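Long-range contacts in glycoside hydrolase family 61 protein (Myceliophthora thermophila, PDB 5UFV), which oxidatively cleaves crystalline and amorphous polysaccharides at C1 of their glycosidic bonds, using one active-site copper ion, a reducing agent and O2 or H2O2: residues A[81-86]-A[152-157]; A[101-106]-A[220-225]. One frame throughout, in Å; residues are numbered along the deposited sequence.

Interaction 1: residues A[81-86]-A[152-157]; sequences LVWMYK and LVRHEL
L81, W83 and Y85 pair with E156, R154 and L152 as the hydrogen-bonded pairs of an antiparallel ladder. L81 N to E156 O is short and straight at 2.7 Å; at the other end Y85 N to L152 O is weak.

The polar group lies on the W83 face, where Y85 CB also meets L152 CB. R154, with CG anti to the backbone N (chi1 169°), extends alongside W83, planes 77° apart. It grips E156 end-on in a salt bridge, NH1 to OE1 at 2.7 Å and NH2 to OE2 at 3.1 Å, from above the carboxylate plane. W83 NE1 gives OE1 a bent bond (3.2 Å, 140°), nearly along its C-O axis but tilted from the ring plane. W83 NE1 and R154 NH1, 3.0 Å apart, are both donors and do not bond. A phenylalanine in place of W83 would probably leave E156 OE1 without its second donor.

The opposite face, with pairs V82-H155 and M84-V153, is mainly apolar. V82 CG1 makes a CH-pi contact over the H155 ring, 4.0 Å from its centroid.

Y196 also bonds E156 OE2. Both strands are central in the six-stranded sheet of the AA9 beta-sandwich, between strand 101-107 and strand 167-177, which carries copper ligand Y169.

Interaction 2: residues A[101-106]-A[220-225]; sequences WFKIDE and PGPPVF
The late loop 220-225 packs on the bulged strand 101-107 of the six-stranded sheet, where K103 meets P220 and P222. K103 carries much of the contact. Its NZ donates to P220 O at 2.7 Å and to P222 O at 3.0 Å. The same nitrogen forms a salt bridge with E106 OE1 at 2.9 Å. In both carbonyl bonds NZ stands well out of the carbonyl plane, by about 35°. The K103 chain turns at its CG-CD bond (chi3 74°), which places CE; CE lies 3.3 Å from P222 O. K103 CD lies 4.0 Å from P222 CD. Two carbonyls and a carboxylate thus hold the ammonium group, which would probably favour its charged form.

The bulge is of the classic type: I104 and D105 both face V82 on strand 80-86. The chain turns a corner at I104, and V224 packs against it. V224 CG1 touches I104 O, while CG2 lies 3.5 Å from E106 CD.

The backbones join through one direct bond, F225 N to K103 O at 2.8 Å. A water adds a bridge, accepting from K103 N and donating to P223 O.

The F225 ring turns its edge toward the face of F102 in an offset edge-to-face pair, planes 84° apart. The centroids are 5.8 Å apart. Y189 meets the F225 ring edge-to-face as well.

In the fold
From the N terminus, strand 80-86 comes first and strand 101-107 next. They are antiparallel neighbours in the six-stranded sheet. Interaction 1 closes a loop of 65 residues when strand 149-159 returns beside strand 80-86. That loop includes strands 101-107 and 136-141, the latter an outer strand of the four-stranded sheet. Interaction 2 closes 113 residues, from strand 101-107 to the loop after strand 190-191. Their segments alternate along the chain, so the two closures cross. They also touch, through M84 with F102 and V82 with I104 in the backbone and through W101 against R154 and Y85. Together they tie the late loop to the middle strands of the sheet.

Interaction 1: residues A[81-86]-A[152-157]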
ATOM      1  N   LEU A  81      -2.546   3.349   0.996  1.00 27.90           N
ATOM      2  CA  LEU A  81      -1.392   3.309   1.864  1.00 27.41           C
ATOM      3  C   LEU A  81      -0.180   2.704   1.159  1.00 26.80           C
ATOM      4  O   LEU A  81      -0.309   1.709   0.442  1.00 25.19           O
ATOM      5  CB  LEU A  81      -1.700   2.487   3.096  1.00 28.67           C
ATOM      6  CG  LEU A  81      -2.686   3.132   4.082  1.00 30.26           C
ATOM      7  CD1 LEU A  81      -4.127   2.916   3.663  1.00 31.23           C
ATOM      8  CD2 LEU A  81      -2.466   2.568   5.483  1.00 31.01           C
ATOM      9  N   VAL A  82       0.992   3.302   1.380  1.00 25.46           N
ATOM     10  CA  VAL A  82       2.217   2.763   0.870  1.00 25.25           C
ATOM     11  C   VAL A  82       3.186   2.643   2.003  1.00 26.25           C
ATOM     12  O   VAL A  82       3.441   3.614   2.692  1.00 29.03           O
ATOM     13  CB  VAL A  82       2.836   3.681  -0.172  1.00 26.25           C
ATOM     14  CG1 VAL A  82       4.038   2.990  -0.804  1.00 25.77           C
ATOM     15  CG2 VAL A  82       1.792   4.100  -1.211  1.00 26.11           C
ATOM     16  N   TRP A  83       3.738   1.451   2.185  1.00 26.96           N
ATOM     17  CA  TRP A  83       4.585   1.151   3.307  1.00 27.13           C
ATOM     18  C   TRP A  83       5.890   0.589   2.843  1.00 26.98           C
ATOM     19  O   TRP A  83       6.015   0.110   1.741  1.00 26.85           O
ATOM     20  CB  TRP A  83       3.990   0.044   4.158  1.00 28.38           C
ATOM     21  CG  TRP A  83       2.567   0.168   4.618  1.00 29.46           C
ATOM     22  CD1 TRP A  83       1.438   0.093   3.850  1.00 29.33           C
ATOM     23  CD2 TRP A  83       2.122   0.282   5.974  1.00 29.74           C
ATOM     24  NE1 TRP A  83       0.316   0.205   4.646  1.00 29.56           N
ATOM     25  CE2 TRP A  83       0.709   0.313   5.951  1.00 28.97           C
ATOM     26  CE3 TRP A  83       2.780   0.365   7.204  1.00 31.28           C
ATOM     27  CZ2 TRP A  83      -0.049   0.409   7.099  1.00 29.57           C
ATOM     28  CZ3 TRP A  83       2.017   0.466   8.353  1.00 31.34           C
ATOM     29  CH2 TRP A  83       0.625   0.480   8.294  1.00 30.44           C
ATOM     30  N   MET A  84       6.841   0.567   3.756  1.00 27.90           N
ATOM     31  CA  MET A  84       8.129  -0.029   3.531  1.00 28.36           C
ATOM     32  C   MET A  84       8.532  -0.821   4.754  1.00 28.24           C
ATOM     33  O   MET A  84       7.952  -0.688   5.819  1.00 27.92           O
ATOM     34  CB  MET A  84       9.182   1.047   3.220  1.00 29.94           C
ATOM     35  CG  MET A  84       9.056   1.608   1.827  1.00 31.01           C
ATOM     36  SD  MET A  84      10.356   2.763   1.304  1.00 36.31           S
ATOM     37  CE  MET A  84      11.678   1.648   0.815  1.00 33.98           C
ATOM     38  N   TYR A  85       9.556  -1.641   4.587  1.00 28.94           N
ATOM     39  CA  TYR A  85       9.953  -2.582   5.608  1.00 30.08           C
ATOM     40  C   TYR A  85      11.401  -2.909   5.359  1.00 32.15           C
ATOM     41  O   TYR A  85      11.764  -3.337   4.264  1.00 30.52           O
ATOM     42  CB  TYR A  85       9.083  -3.844   5.518  1.00 28.48           C
ATOM     43  CG  TYR A  85       9.447  -4.929   6.484  1.00 28.25           C
ATOM     44  CD1 TYR A  85      10.587  -5.709   6.300  1.00 28.96           C
ATOM     45  CD2 TYR A  85       8.646  -5.199   7.563  1.00 28.60           C
ATOM     46  CE1 TYR A  85      10.934  -6.707   7.190  1.00 29.36           C
ATOM     47  CE2 TYR A  85       8.968  -6.205   8.452  1.00 30.02           C
ATOM     48  CZ  TYR A  85      10.118  -6.960   8.266  1.00 30.13           C
ATOM     49  OH  TYR A  85      10.414  -7.957   9.169  1.00 29.15           O
ATOM     50  N   LYS A  86      12.209  -2.710   6.389  1.00 35.86           N
ATOM     51  CA  LYS A  86      13.630  -2.962   6.318  1.00 40.74           C
ATOM     52  C   LYS A  86      13.944  -4.437   6.542  1.00 40.35           C
ATOM     53  O   LYS A  86      13.856  -4.921   7.663  1.00 44.34           O
ATOM     54  CB  LYS A  86      14.341  -2.117   7.371  1.00 44.86           C
ATOM     55  CG  LYS A  86      15.845  -2.334   7.450  1.00 48.99           C
ATOM     56  CD  LYS A  86      16.590  -1.495   6.449  1.00 51.89           C
ATOM     57  CE  LYS A  86      18.027  -1.969   6.264  1.00 55.05           C
ATOM     58  NZ  LYS A  86      18.840  -1.756   7.478  1.00 57.83           N
ATOM     59  N   LEU A 152      11.309  -4.060   1.418  1.00 31.77           N
ATOM     60  CA  LEU A 152      10.062  -4.328   0.711  1.00 30.31           C
ATOM     61  C   LEU A 152       9.282  -3.040   0.691  1.00 30.32           C
ATOM     62  O   LEU A 152       9.398  -2.221   1.596  1.00 29.41           O
ATOM     63  CB  LEU A 152       9.238  -5.382   1.414  1.00 29.94           C
ATOM     64  CG  LEU A 152       9.971  -6.646   1.856  1.00 30.97           C
ATOM     65  CD1 LEU A 152       8.984  -7.567   2.549  1.00 31.18           C
ATOM     66  CD2 LEU A 152      10.612  -7.337   0.671  1.00 31.72           C
ATOM     67  N   VAL A 153       8.499  -2.853  -0.355  1.00 29.82           N
ATOM     68  CA  VAL A 153       7.578  -1.738  -0.407  1.00 29.49           C
ATOM     69  C   VAL A 153       6.218  -2.344  -0.630  1.00 27.94           C
ATOM     70  O   VAL A 153       6.119  -3.261  -1.409  1.00 29.39           O
ATOM     71  CB  VAL A 153       7.902  -0.788  -1.550  1.00 30.84           C
ATOM     72  CG1 VAL A 153       7.985  -1.531  -2.879  1.00 31.31           C
ATOM     73  CG2 VAL A 153       6.858   0.322  -1.617  1.00 30.97           C
ATOM     74  N   ARG A 154       5.181  -1.850   0.048  1.00 27.15           N
ATOM     75  CA  ARG A 154       3.847  -2.483   0.010  1.00 25.40           C
ATOM     76  C   ARG A 154       2.779  -1.453  -0.325  1.00 25.23           C
ATOM     77  O   ARG A 154       2.656  -0.428   0.372  1.00 24.74           O
ATOM     78  CB  ARG A 154       3.547  -3.132   1.372  1.00 25.24           C
ATOM     79  CG  ARG A 154       2.124  -3.600   1.602  1.00 23.98           C
ATOM     80  CD  ARG A 154       2.051  -4.273   2.959  1.00 25.41           C
ATOM     81  NE  ARG A 154       0.704  -4.745   3.238  1.00 26.22           N
ATOM     82  CZ  ARG A 154      -0.317  -3.950   3.583  1.00 27.81           C
ATOM     83  NH1 ARG A 154      -0.132  -2.622   3.744  1.00 27.12           N
ATOM     84  NH2 ARG A 154      -1.527  -4.489   3.774  1.00 26.37           N
ATOM     85  N   HIS A 155       2.007  -1.714  -1.381  1.00 23.97           N
ATOM     86  CA  HIS A 155       0.913  -0.828  -1.754  1.00 23.64           C
ATOM     87  C   HIS A 155      -0.350  -1.471  -1.329  1.00 23.27           C
ATOM     88  O   HIS A 155      -0.506  -2.660  -1.518  1.00 23.11           O
ATOM     89  CB  HIS A 155       0.878  -0.564  -3.256  1.00 24.02           C
ATOM     90  CG  HIS A 155       2.021   0.271  -3.726  1.00 25.25           C
ATOM     91  ND1 HIS A 155       3.290  -0.238  -3.898  1.00 25.72           N
ATOM     92  CD2 HIS A 155       2.113   1.596  -3.975  1.00 25.96           C
ATOM     93  CE1 HIS A 155       4.107   0.730  -4.267  1.00 24.79           C
ATOM     94  NE2 HIS A 155       3.419   1.853  -4.315  1.00 25.70           N
ATOM     95  N   GLU A 156      -1.251  -0.682  -0.760  1.00 23.67           N
ATOM     96  CA  GLU A 156      -2.463  -1.201  -0.204  1.00 25.66           C
ATOM     97  C   GLU A 156      -3.539  -0.196  -0.466  1.00 26.27           C
ATOM     98  O   GLU A 156      -3.382   0.995  -0.144  1.00 26.01           O
ATOM     99  CB  GLU A 156      -2.303  -1.425   1.301  1.00 29.92           C
ATOM    100  CG  GLU A 156      -3.559  -1.847   2.064  1.00 34.10           C
ATOM    101  CD  GLU A 156      -3.330  -1.954   3.589  1.00 40.47           C
ATOM    102  OE1 GLU A 156      -2.455  -1.228   4.143  1.00 42.58           O
ATOM    103  OE2 GLU A 156      -4.012  -2.782   4.258  1.00 43.07           O
ATOM    104  N   LEU A 157      -4.621  -0.691  -1.074  1.00 25.85           N
ATOM    105  CA  LEU A 157      -5.845   0.046  -1.269  1.00 26.18           C
ATOM    106  C   LEU A 157      -6.876  -0.653  -0.450  1.00 27.86           C
ATOM    107  O   LEU A 157      -6.960  -1.879  -0.496  1.00 27.95           O
ATOM    108  CB  LEU A 157      -6.308  -0.014  -2.720  1.00 25.80           C
ATOM    109  CG  LEU A 157      -5.334   0.498  -3.775  1.00 25.53           C
ATOM    110  CD1 LEU A 157      -6.034   0.526  -5.123  1.00 26.57           C
ATOM    111  CD2 LEU A 157      -4.771   1.865  -3.422  1.00 25.55           C
TER

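Interaction 2: residues A[101-106]-A[220-225]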
ATOM      1  N   TRP A 101       7.017  -2.587   9.612  1.00 31.82           N
ATOM      2  CA  TRP A 101       6.356  -1.789   8.561  1.00 31.32           C
ATOM      3  C   TRP A 101       6.099  -0.337   8.953  1.00 32.87           C
ATOM      4  O   TRP A 101       5.473  -0.046   9.984  1.00 33.96           O
ATOM      5  CB  TRP A 101       5.033  -2.398   8.166  1.00 29.40           C
ATOM      6  CG  TRP A 101       5.206  -3.724   7.558  1.00 29.18           C
ATOM      7  CD1 TRP A 101       5.154  -4.903   8.198  1.00 28.80           C
ATOM      8  CD2 TRP A 101       5.468  -4.018   6.172  1.00 27.48           C
ATOM      9  NE1 TRP A 101       5.347  -5.915   7.317  1.00 29.54           N
ATOM     10  CE2 TRP A 101       5.556  -5.395   6.061  1.00 27.99           C
ATOM     11  CE3 TRP A 101       5.640  -3.241   5.026  1.00 27.43           C
ATOM     12  CZ2 TRP A 101       5.805  -6.036   4.835  1.00 27.20           C
ATOM     13  CZ3 TRP A 101       5.869  -3.876   3.802  1.00 26.26           C
ATOM     14  CH2 TRP A 101       5.940  -5.254   3.721  1.00 26.22           C
ATOM     15  N   PHE A 102       6.549   0.577   8.112  1.00 32.31           N
ATOM     16  CA  PHE A 102       6.256   1.971   8.322  1.00 32.71           C
ATOM     17  C   PHE A 102       5.689   2.586   7.040  1.00 31.78           C
ATOM     18  O   PHE A 102       6.082   2.221   5.943  1.00 30.39           O
ATOM     19  CB  PHE A 102       7.525   2.688   8.808  1.00 34.09           C
ATOM     20  CG  PHE A 102       8.682   2.601   7.844  1.00 34.19           C
ATOM     21  CD1 PHE A 102       9.576   1.549   7.906  1.00 33.41           C
ATOM     22  CD2 PHE A 102       8.877   3.587   6.874  1.00 34.90           C
ATOM     23  CE1 PHE A 102      10.640   1.467   7.027  1.00 33.89           C
ATOM     24  CE2 PHE A 102       9.943   3.509   5.985  1.00 34.91           C
ATOM     25  CZ  PHE A 102      10.826   2.444   6.068  1.00 34.75           C
ATOM     26  N   LYS A 103       4.760   3.527   7.203  1.00 33.07           N
ATOM     27  CA  LYS A 103       4.166   4.262   6.086  1.00 32.49           C
ATOM     28  C   LYS A 103       5.104   5.315   5.547  1.00 32.86           C
ATOM     29  O   LYS A 103       5.698   6.081   6.308  1.00 34.29           O
ATOM     30  CB  LYS A 103       2.867   4.947   6.522  1.00 33.11           C
ATOM     31  CG  LYS A 103       1.690   3.988   6.590  1.00 33.64           C
ATOM     32  CD  LYS A 103       0.642   4.367   7.626  1.00 34.50           C
ATOM     33  CE  LYS A 103      -0.216   5.548   7.201  1.00 35.30           C
ATOM     34  NZ  LYS A 103      -1.321   5.832   8.155  1.00 35.23           N
ATOM     35  N   ILE A 104       5.190   5.377   4.221  1.00 31.67           N
ATOM     36  CA  ILE A 104       5.850   6.472   3.547  1.00 31.57           C
ATOM     37  C   ILE A 104       4.878   7.385   2.795  1.00 31.24           C
ATOM     38  O   ILE A 104       5.224   8.505   2.489  1.00 30.61           O
ATOM     39  CB  ILE A 104       6.935   5.963   2.585  1.00 32.13           C
ATOM     40  CG1 ILE A 104       6.340   5.213   1.423  1.00 31.15           C
ATOM     41  CG2 ILE A 104       7.915   5.050   3.319  1.00 33.34           C
ATOM     42  CD1 ILE A 104       7.394   4.794   0.428  1.00 32.71           C
ATOM     43  N   ASP A 105       3.684   6.900   2.478  1.00 31.28           N
ATOM     44  CA  ASP A 105       2.685   7.702   1.772  1.00 32.01           C
ATOM     45  C   ASP A 105       1.265   7.300   2.202  1.00 31.86           C
ATOM     46  O   ASP A 105       1.045   6.205   2.708  1.00 31.13           O
ATOM     47  CB  ASP A 105       2.862   7.530   0.264  1.00 32.29           C
ATOM     48  CG  ASP A 105       2.379   8.743  -0.543  1.00 34.93           C
ATOM     49  OD1 ASP A 105       2.043   9.782   0.074  1.00 36.38           O
ATOM     50  OD2 ASP A 105       2.349   8.667  -1.804  1.00 34.36           O
ATOM     51  N   GLU A 106       0.304   8.189   2.018  1.00 32.50           N
ATOM     52  CA  GLU A 106      -1.096   7.869   2.314  1.00 33.39           C
ATOM     53  C   GLU A 106      -2.016   8.919   1.700  1.00 32.37           C
ATOM     54  O   GLU A 106      -1.628  10.057   1.528  1.00 29.86           O
ATOM     55  CB  GLU A 106      -1.348   7.821   3.821  1.00 35.89           C
ATOM     56  CG  GLU A 106      -1.109   9.179   4.502  1.00 38.97           C
ATOM     57  CD  GLU A 106      -1.498   9.235   5.979  1.00 42.33           C
ATOM     58  OE1 GLU A 106      -1.855   8.180   6.610  1.00 41.00           O
ATOM     59  OE2 GLU A 106      -1.433  10.376   6.515  1.00 44.42           O
ATOM     60  N   PRO A 220      -5.904   4.656   8.730  1.00 34.25           N
ATOM     61  CA  PRO A 220      -5.349   3.696   9.693  1.00 33.73           C
ATOM     62  C   PRO A 220      -3.842   3.563   9.627  1.00 33.00           C
ATOM     63  O   PRO A 220      -3.217   4.008   8.670  1.00 31.40           O
ATOM     64  CB  PRO A 220      -6.000   2.374   9.312  1.00 33.49           C
ATOM     65  CG  PRO A 220      -6.527   2.556   7.940  1.00 33.33           C
ATOM     66  CD  PRO A 220      -6.789   4.019   7.741  1.00 33.72           C
ATOM     67  N   GLY A 221      -3.280   2.956  10.664  1.00 32.93           N
ATOM     68  CA  GLY A 221      -1.844   2.801  10.803  1.00 33.93           C
ATOM     69  C   GLY A 221      -1.209   4.022  11.466  1.00 36.03           C
ATOM     70  O   GLY A 221      -1.899   5.005  11.732  1.00 34.95           O
ATOM     71  N   PRO A 222       0.115   3.972  11.706  1.00 36.75           N
ATOM     72  CA  PRO A 222       0.863   5.034  12.355  1.00 38.07           C
ATOM     73  C   PRO A 222       1.040   6.240  11.452  1.00 39.38           C
ATOM     74  O   PRO A 222       0.833   6.119  10.254  1.00 38.62           O
ATOM     75  CB  PRO A 222       2.239   4.391  12.643  1.00 38.47           C
ATOM     76  CG  PRO A 222       2.097   2.940  12.323  1.00 38.65           C
ATOM     77  CD  PRO A 222       0.989   2.853  11.321  1.00 36.83           C
ATOM     78  N   PRO A 223       1.446   7.398  12.022  1.00 41.49           N
ATOM     79  CA  PRO A 223       1.767   8.571  11.208  1.00 41.00           C
ATOM     80  C   PRO A 223       2.791   8.227  10.160  1.00 39.86           C
ATOM     81  O   PRO A 223       3.573   7.316  10.355  1.00 39.95           O
ATOM     82  CB  PRO A 223       2.399   9.553  12.211  1.00 43.61           C
ATOM     83  CG  PRO A 223       2.723   8.748  13.430  1.00 44.92           C
ATOM     84  CD  PRO A 223       1.741   7.616  13.452  1.00 43.13           C
ATOM     85  N   VAL A 224       2.805   8.973   9.068  1.00 39.75           N
ATOM     86  CA  VAL A 224       3.765   8.746   7.996  1.00 38.72           C
ATOM     87  C   VAL A 224       5.183   9.110   8.416  1.00 39.25           C
ATOM     88  O   VAL A 224       5.395  10.161   9.007  1.00 39.84           O
ATOM     89  CB  VAL A 224       3.411   9.604   6.762  1.00 39.79           C
ATOM     90  CG1 VAL A 224       4.477   9.481   5.665  1.00 39.77           C
ATOM     91  CG2 VAL A 224       2.027   9.230   6.235  1.00 38.64           C
ATOM     92  N   PHE A 225       6.150   8.274   8.045  1.00 39.06           N
ATOM     93  CA  PHE A 225       7.559   8.603   8.222  1.00 40.96           C
ATOM     94  C   PHE A 225       8.114   9.480   7.105  1.00 44.65           C
ATOM     95  O   PHE A 225       8.087   9.093   5.941  1.00 46.33           O
ATOM     96  CB  PHE A 225       8.380   7.328   8.302  1.00 40.17           C
ATOM     97  CG  PHE A 225       9.820   7.567   8.569  1.00 39.76           C
ATOM     98  CD1 PHE A 225      10.216   8.245   9.702  1.00 42.55           C
ATOM     99  CD2 PHE A 225      10.775   7.143   7.682  1.00 39.38           C
ATOM    100  CE1 PHE A 225      11.557   8.491   9.955  1.00 44.31           C
ATOM    101  CE2 PHE A 225      12.115   7.379   7.915  1.00 41.30           C
ATOM    102  CZ  PHE A 225      12.510   8.048   9.059  1.00 43.75           C
TER
HETATM  103  O   HOH W   1       4.451   4.840  10.010  1.00 39.88           O